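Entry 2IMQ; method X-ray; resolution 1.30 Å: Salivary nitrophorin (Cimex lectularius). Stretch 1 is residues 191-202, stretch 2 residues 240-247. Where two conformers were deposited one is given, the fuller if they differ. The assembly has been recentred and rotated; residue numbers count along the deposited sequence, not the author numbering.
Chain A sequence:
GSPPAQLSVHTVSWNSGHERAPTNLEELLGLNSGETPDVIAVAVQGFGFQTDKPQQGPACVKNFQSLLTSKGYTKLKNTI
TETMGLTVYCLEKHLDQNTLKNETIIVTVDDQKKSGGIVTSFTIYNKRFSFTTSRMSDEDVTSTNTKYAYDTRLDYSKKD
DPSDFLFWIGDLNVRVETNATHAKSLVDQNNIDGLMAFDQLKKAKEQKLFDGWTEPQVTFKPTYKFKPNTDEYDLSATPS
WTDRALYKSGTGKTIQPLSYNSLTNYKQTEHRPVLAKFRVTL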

ATOM      1  N   ASN A 191     -18.107  -9.647  12.779  1.00 15.54           N
ATOM      2  CA  ASN A 191     -18.194 -10.641  11.712  1.00 16.01           C
ATOM      3  C   ASN A 191     -17.483 -10.090  10.482  1.00 14.85           C
ATOM      4  O   ASN A 191     -18.084  -9.641   9.517  1.00 15.54           O
ATOM      5  CB  ASN A 191     -19.653 -10.988  11.414  1.00 16.63           C
ATOM      6  CG  ASN A 191     -19.784 -12.150  10.490  1.00 19.15           C
ATOM      7  OD1 ASN A 191     -18.788 -12.650   9.942  1.00 19.76           O
ATOM      8  ND2 ASN A 191     -21.048 -12.567  10.237  1.00 24.35           N
ATOM      9  N   ILE A 192     -16.173 -10.157  10.572  1.00 15.36           N
ATOM     10  CA  ILE A 192     -15.304  -9.591   9.544  1.00 15.15           C
ATOM     11  C   ILE A 192     -15.463 -10.337   8.241  1.00 15.32           C
ATOM     12  O   ILE A 192     -15.639  -9.718   7.205  1.00 14.82           O
ATOM     13  CB  ILE A 192     -13.825  -9.666  10.030  1.00 16.51           C
ATOM     14  CG1 ILE A 192     -13.650  -8.877  11.313  1.00 19.53           C
ATOM     15  CG2 ILE A 192     -12.871  -9.166   8.975  1.00 17.37           C
ATOM     16  CD1 ILE A 192     -14.063  -7.432  11.338  1.00 19.97           C
ATOM     17  N   ASP A 193     -15.465 -11.652   8.264  1.00 16.49           N
ATOM     18  CA  ASP A 193     -15.585 -12.427   7.048  1.00 14.70           C
ATOM     19  C   ASP A 193     -16.976 -12.243   6.436  1.00 14.72           C
ATOM     20  O   ASP A 193     -17.133 -12.235   5.218  1.00 15.51           O
ATOM     21  CB  ASP A 193     -15.321 -13.895   7.304  1.00 16.49           C
ATOM     22  CG  ASP A 193     -13.930 -14.206   7.662  1.00 19.95           C
ATOM     23  OD1 ASP A 193     -13.024 -13.380   7.442  1.00 23.94           O
ATOM     24  OD2 ASP A 193     -13.652 -15.320   8.196  1.00 25.95           O
ATOM     25  N   GLY A 194     -17.978 -12.038   7.267  1.00 14.40           N
ATOM     26  CA  GLY A 194     -19.319 -11.800   6.788  1.00 14.57           C
ATOM     27  C   GLY A 194     -19.405 -10.487   6.069  1.00 14.13           C
ATOM     28  O   GLY A 194     -20.071 -10.369   5.025  1.00 15.02           O
ATOM     29  N   LEU A 195     -18.760  -9.466   6.585  1.00 13.38           N
ATOM     30  CA  LEU A 195     -18.747  -8.155   5.934  1.00 12.87           C
ATOM     31  C   LEU A 195     -17.877  -8.183   4.665  1.00 13.08           C
ATOM     32  O   LEU A 195     -18.216  -7.585   3.631  1.00 13.04           O
ATOM     33  CB  LEU A 195     -18.334  -7.060   6.904  1.00 14.01           C
ATOM     34  CG  LEU A 195     -18.438  -5.627   6.368  1.00 14.61           C
ATOM     35  CD1 LEU A 195     -19.815  -5.349   5.887  1.00 16.18           C
ATOM     36  CD2 LEU A 195     -17.990  -4.672   7.368  1.00 17.75           C
ATOM     37  N   MET A 196     -16.784  -8.919   4.739  0.50 13.61           N
ATOM     38  CA  MET A 196     -15.893  -9.108   3.603  0.50 13.56           C
ATOM     39  C   MET A 196     -16.581  -9.770   2.435  0.50 13.24           C
ATOM     40  O   MET A 196     -16.161  -9.628   1.290  0.50 13.82           O
ATOM     41  CB  MET A 196     -14.637  -9.897   4.013  0.50 14.68           C
ATOM     42  CG  MET A 196     -13.442  -9.728   3.092  0.50 13.38           C
ATOM     43  SD  MET A 196     -12.922  -7.963   3.167  0.50 17.64           S
ATOM     44  CE  MET A 196     -11.767  -7.810   4.397  0.50 19.24           C
ATOM     45  N   ALA A 197     -17.675 -10.483   2.672  1.00 13.53           N
ATOM     46  CA  ALA A 197     -18.469 -11.049   1.582  1.00 15.42           C
ATOM     47  C   ALA A 197     -19.004  -9.965   0.620  1.00 14.36           C
ATOM     48  O   ALA A 197     -19.202 -10.236  -0.533  1.00 16.91           O
ATOM     49  CB  ALA A 197     -19.572 -11.911   2.091  1.00 16.82           C
ATOM     50  N   PHE A 198     -19.151  -8.736   1.098  1.00 13.04           N
ATOM     51  CA  PHE A 198     -19.669  -7.588   0.323  1.00 13.63           C
ATOM     52  C   PHE A 198     -18.540  -6.725  -0.241  1.00 13.34           C
ATOM     53  O   PHE A 198     -18.809  -5.795  -0.991  1.00 13.95           O
ATOM     54  CB  PHE A 198     -20.590  -6.750   1.196  1.00 14.85           C
ATOM     55  CG  PHE A 198     -21.739  -7.521   1.703  1.00 15.30           C
ATOM     56  CD1 PHE A 198     -21.767  -7.989   3.000  1.00 15.31           C
ATOM     57  CD2 PHE A 198     -22.811  -7.807   0.880  1.00 16.23           C
ATOM     58  CE1 PHE A 198     -22.819  -8.734   3.455  1.00 17.19           C
ATOM     59  CE2 PHE A 198     -23.887  -8.547   1.384  1.00 18.83           C
ATOM     60  CZ  PHE A 198     -23.863  -9.004   2.640  1.00 17.75           C
ATOM     61  N   ASP A 199     -17.293  -7.007   0.114  1.00 12.31           N
ATOM     62  CA  ASP A 199     -16.186  -6.261  -0.374  1.00 12.43           C
ATOM     63  C   ASP A 199     -16.010  -6.503  -1.877  1.00 11.97           C
ATOM     64  O   ASP A 199     -16.207  -7.586  -2.391  1.00 13.76           O
ATOM     65  CB  ASP A 199     -14.912  -6.660   0.409  1.00 12.50           C
ATOM     66  CG  ASP A 199     -13.701  -5.981  -0.138  1.00 12.75           C
ATOM     67  OD1 ASP A 199     -13.437  -4.796   0.209  1.00 13.28           O
ATOM     68  OD2 ASP A 199     -12.902  -6.610  -0.896  1.00 12.61           O
ATOM     69  N   GLN A 200     -15.587  -5.436  -2.556  1.00 12.62           N
ATOM     70  CA  GLN A 200     -15.516  -5.455  -4.045  1.00 12.51           C
ATOM     71  C   GLN A 200     -14.252  -6.075  -4.632  1.00 12.27           C
ATOM     72  O   GLN A 200     -14.181  -6.242  -5.823  1.00 13.71           O
ATOM     73  CB  GLN A 200     -15.720  -4.042  -4.569  1.00 12.14           C
ATOM     74  CG  GLN A 200     -17.117  -3.509  -4.367  1.00 12.93           C
ATOM     75  CD  GLN A 200     -17.266  -2.060  -4.590  1.00 13.62           C
ATOM     76  OE1 GLN A 200     -16.362  -1.264  -4.330  1.00 13.12           O
ATOM     77  NE2 GLN A 200     -18.480  -1.669  -4.971  1.00 16.48           N
ATOM     78  N   LEU A 201     -13.271  -6.476  -3.829  1.00 12.83           N
ATOM     79  CA  LEU A 201     -12.058  -7.026  -4.433  1.00 12.92           C
ATOM     80  C   LEU A 201     -12.404  -8.263  -5.233  1.00 13.21           C
ATOM     81  O   LEU A 201     -11.907  -8.457  -6.343  1.00 13.82           O
ATOM     82  CB  LEU A 201     -10.988  -7.285  -3.382  1.00 13.64           C
ATOM     83  CG  LEU A 201      -9.664  -7.825  -3.974  1.00 15.29           C
ATOM     84  CD1 LEU A 201      -9.055  -6.823  -4.918  1.00 17.59           C
ATOM     85  CD2 LEU A 201      -8.730  -8.123  -2.812  1.00 16.60           C
ATOM     86  N   LYS A 202     -13.256  -9.140  -4.718  1.00 14.55           N
ATOM     87  CA  LYS A 202     -13.614 -10.330  -5.477  1.00 15.40           C
ATOM     88  C   LYS A 202     -14.337 -10.020  -6.763  1.00 15.74           C
ATOM     89  O   LYS A 202     -14.216 -10.749  -7.724  1.00 17.18           O
ATOM     90  CB  LYS A 202     -14.481 -11.251  -4.620  1.00 18.36           C
ATOM     91  CG  LYS A 202     -15.788 -10.694  -4.211  1.00 20.69           C
ATOM     92  CD  LYS A 202     -16.663 -11.713  -3.402  1.00 23.17           C
ATOM     93  CE  LYS A 202     -16.137 -11.910  -2.023  1.00 22.96           C
ATOM     94  NZ  LYS A 202     -15.766 -10.679  -1.200  1.00 20.29           N
TER
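Stretch 2 240-247: SWTDRALY

Stretch 2 touches stretch 1 directly only through side chains, an aromatic and aliphatic patch around Trp241 joined to a buried two-pronged salt bridge between Arg244 and Asp199. The backbones keep their distance: the nearest CA atoms, Asp199 CA and Ser240 CA, are 7.6 Å apart. Stretch 1 runs as a helix from Ile192, passes through a type I turn from Met196 to Asp199, and enters a second helix at Leu201. Stretch 2 begins as loop and becomes a strand at Asp243, where alternation sets the pattern: Arg244 and Leu246 point toward stretch 1, while Asp243, Ala245 and Tyr247 make no contact with it. The main contacts follow the same order along both chains, from Trp241 on the first helix to Leu246 on Leu201.

Trp241, with chi1 in m, has the largest area covered by the other stretch, 127 Å². Met196 lays its methyl over one ring face, CE 3.5 Å from the centroid of the Trp241 six-membered ring and only 8° off the normal, with SD 3.9 Å from the same centroid. The first helix adds two aliphatic neighbours, Ile192 CG2 at 3.9 Å from Trp241 CZ2 and Leu195 CD2 at 3.8 Å from Trp241 CH2.

Beyond the ring, Arg244 NH1 donates to Asp199 OD1 at 2.9 Å and Arg244 NH2 to Asp199 OD2 at 3.0 Å, the latter nearly straight at 173°. Asp199 OD2 also caps the second helix, accepting from Leu201 N at 3.0 Å. Arg244 NH1 also donates to Trp241 O at 3.0 Å. Water 1 links Asp199 to Trp241, donating to Asp199 OD1 at 2.7 Å and accepting from Trp241 N at 2.9 Å. Farther along, Leu201 CD2 packs on Leu246 CD2 at 4.0 Å. One aspartate caps a helix and anchors a strand arginine, with apolar packing at both ends.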

ATOM      1  N   SER A 240     -15.649   0.468   5.190  1.00 12.44           N
ATOM      2  CA  SER A 240     -14.927  -0.254   4.159  1.00 11.82           C
ATOM      3  C   SER A 240     -13.462  -0.404   4.498  1.00 11.98           C
ATOM      4  O   SER A 240     -12.934   0.357   5.314  1.00 12.81           O
ATOM      5  CB  SER A 240     -15.033   0.482   2.800  1.00 13.25           C
ATOM      6  OG  SER A 240     -16.338   0.522   2.331  1.00 13.68           O
ATOM      7  N   TRP A 241     -12.832  -1.347   3.795  1.00 12.22           N
ATOM      8  CA  TRP A 241     -11.396  -1.548   3.819  1.00 11.92           C
ATOM      9  C   TRP A 241     -10.801  -0.801   2.642  1.00 12.60           C
ATOM     10  O   TRP A 241     -10.922  -1.233   1.488  1.00 13.28           O
ATOM     11  CB  TRP A 241     -11.087  -3.014   3.786  1.00 13.34           C
ATOM     12  CG  TRP A 241     -11.426  -3.692   5.089  1.00 12.82           C
ATOM     13  CD1 TRP A 241     -10.674  -3.742   6.210  1.00 13.52           C
ATOM     14  CD2 TRP A 241     -12.603  -4.466   5.359  1.00 12.70           C
ATOM     15  NE1 TRP A 241     -11.339  -4.457   7.175  1.00 14.81           N
ATOM     16  CE2 TRP A 241     -12.508  -4.934   6.664  1.00 13.15           C
ATOM     17  CE3 TRP A 241     -13.753  -4.770   4.625  1.00 14.70           C
ATOM     18  CZ2 TRP A 241     -13.472  -5.730   7.230  1.00 15.80           C
ATOM     19  CZ3 TRP A 241     -14.723  -5.564   5.202  1.00 15.38           C
ATOM     20  CH2 TRP A 241     -14.563  -6.018   6.504  1.00 15.78           C
ATOM     21  N   THR A 242     -10.179   0.310   2.942  1.00 12.18           N
ATOM     22  CA  THR A 242      -9.673   1.208   1.906  1.00 13.58           C
ATOM     23  C   THR A 242      -8.230   0.894   1.537  1.00 13.28           C
ATOM     24  O   THR A 242      -7.951   0.339   0.465  1.00 14.31           O
ATOM     25  CB  THR A 242      -9.933   2.626   2.289  1.00 13.69           C
ATOM     26  OG1 THR A 242      -9.341   2.876   3.547  1.00 15.38           O
ATOM     27  CG2 THR A 242     -11.394   2.859   2.414  1.00 14.92           C
ATOM     28  N   ASP A 243      -7.323   1.094   2.467  1.00 13.40           N
ATOM     29  CA  ASP A 243      -5.903   0.690   2.261  1.00 13.57           C
ATOM     30  C   ASP A 243      -5.781  -0.826   2.289  1.00 13.04           C
ATOM     31  O   ASP A 243      -6.266  -1.462   3.229  1.00 14.28           O
ATOM     32  CB  ASP A 243      -5.036   1.308   3.340  1.00 14.71           C
ATOM     33  CG  ASP A 243      -4.822   2.786   3.066  1.00 17.25           C
ATOM     34  OD1 ASP A 243      -3.956   3.086   2.175  1.00 17.71           O
ATOM     35  OD2 ASP A 243      -5.474   3.714   3.616  1.00 18.29           O
ATOM     36  N   ARG A 244      -5.117  -1.402   1.297  1.00 12.54           N
ATOM     37  CA  ARG A 244      -4.966  -2.810   1.146  1.00 12.66           C
ATOM     38  C   ARG A 244      -3.540  -3.111   0.786  1.00 13.03           C
ATOM     39  O   ARG A 244      -2.827  -2.293   0.220  1.00 14.18           O
ATOM     40  CB  ARG A 244      -5.890  -3.384   0.029  1.00 13.12           C
ATOM     41  CG  ARG A 244      -7.312  -2.865   0.058  1.00 13.70           C
ATOM     42  CD  ARG A 244      -8.159  -3.316   1.239  1.00 13.86           C
ATOM     43  NE  ARG A 244      -8.702  -4.638   1.068  1.00 14.60           N
ATOM     44  CZ  ARG A 244      -9.887  -4.905   0.549  1.00 13.53           C
ATOM     45  NH1 ARG A 244     -10.708  -3.925   0.162  1.00 13.43           N
ATOM     46  NH2 ARG A 244     -10.247  -6.177   0.385  1.00 15.09           N
ATOM     47  N   ALA A 245      -3.141  -4.342   1.086  1.00 12.96           N
ATOM     48  CA  ALA A 245      -1.872  -4.912   0.592  1.00 13.07           C
ATOM     49  C   ALA A 245      -2.139  -6.204  -0.106  1.00 14.05           C
ATOM     50  O   ALA A 245      -2.751  -7.113   0.466  1.00 15.69           O
ATOM     51  CB  ALA A 245      -0.905  -5.161   1.765  1.00 15.43           C
ATOM     52  N   LEU A 246      -1.691  -6.286  -1.344  1.00 13.49           N
ATOM     53  CA  LEU A 246      -1.823  -7.483  -2.156  1.00 13.41           C
ATOM     54  C   LEU A 246      -0.416  -7.941  -2.507  1.00 14.78           C
ATOM     55  O   LEU A 246       0.520  -7.156  -2.651  1.00 15.38           O
ATOM     56  CB  LEU A 246      -2.555  -7.197  -3.465  1.00 14.65           C
ATOM     57  CG  LEU A 246      -3.899  -6.579  -3.342  1.00 14.65           C
ATOM     58  CD1 LEU A 246      -4.469  -6.349  -4.741  1.00 16.90           C
ATOM     59  CD2 LEU A 246      -4.837  -7.394  -2.453  1.00 16.70           C
ATOM     60  N   TYR A 247      -0.269  -9.251  -2.664  1.00 14.60           N
ATOM     61  CA  TYR A 247       1.020  -9.836  -3.033  1.00 15.17           C
ATOM     62  C   TYR A 247       0.881 -10.924  -4.053  1.00 15.54           C
ATOM     63  O   TYR A 247      -0.161 -11.544  -4.163  1.00 16.77           O
ATOM     64  CB  TYR A 247       1.728 -10.413  -1.802  1.00 16.11           C
ATOM     65  CG  TYR A 247       1.078 -11.574  -1.119  1.00 16.47           C
ATOM     66  CD1 TYR A 247       1.454 -12.909  -1.416  1.00 19.31           C
ATOM     67  CD2 TYR A 247       0.098 -11.412  -0.189  1.00 17.23           C
ATOM     68  CE1 TYR A 247       0.856 -14.006  -0.772  1.00 18.76           C
ATOM     69  CE2 TYR A 247      -0.466 -12.500   0.470  1.00 17.84           C
ATOM     70  CZ  TYR A 247      -0.111 -13.779   0.176  1.00 20.73           C
ATOM     71  OH  TYR A 247      -0.736 -14.821   0.875  1.00 24.14           O
TER
HETATM   72  O   HOH W   1     -13.703  -2.346   1.261  1.00 13.46           O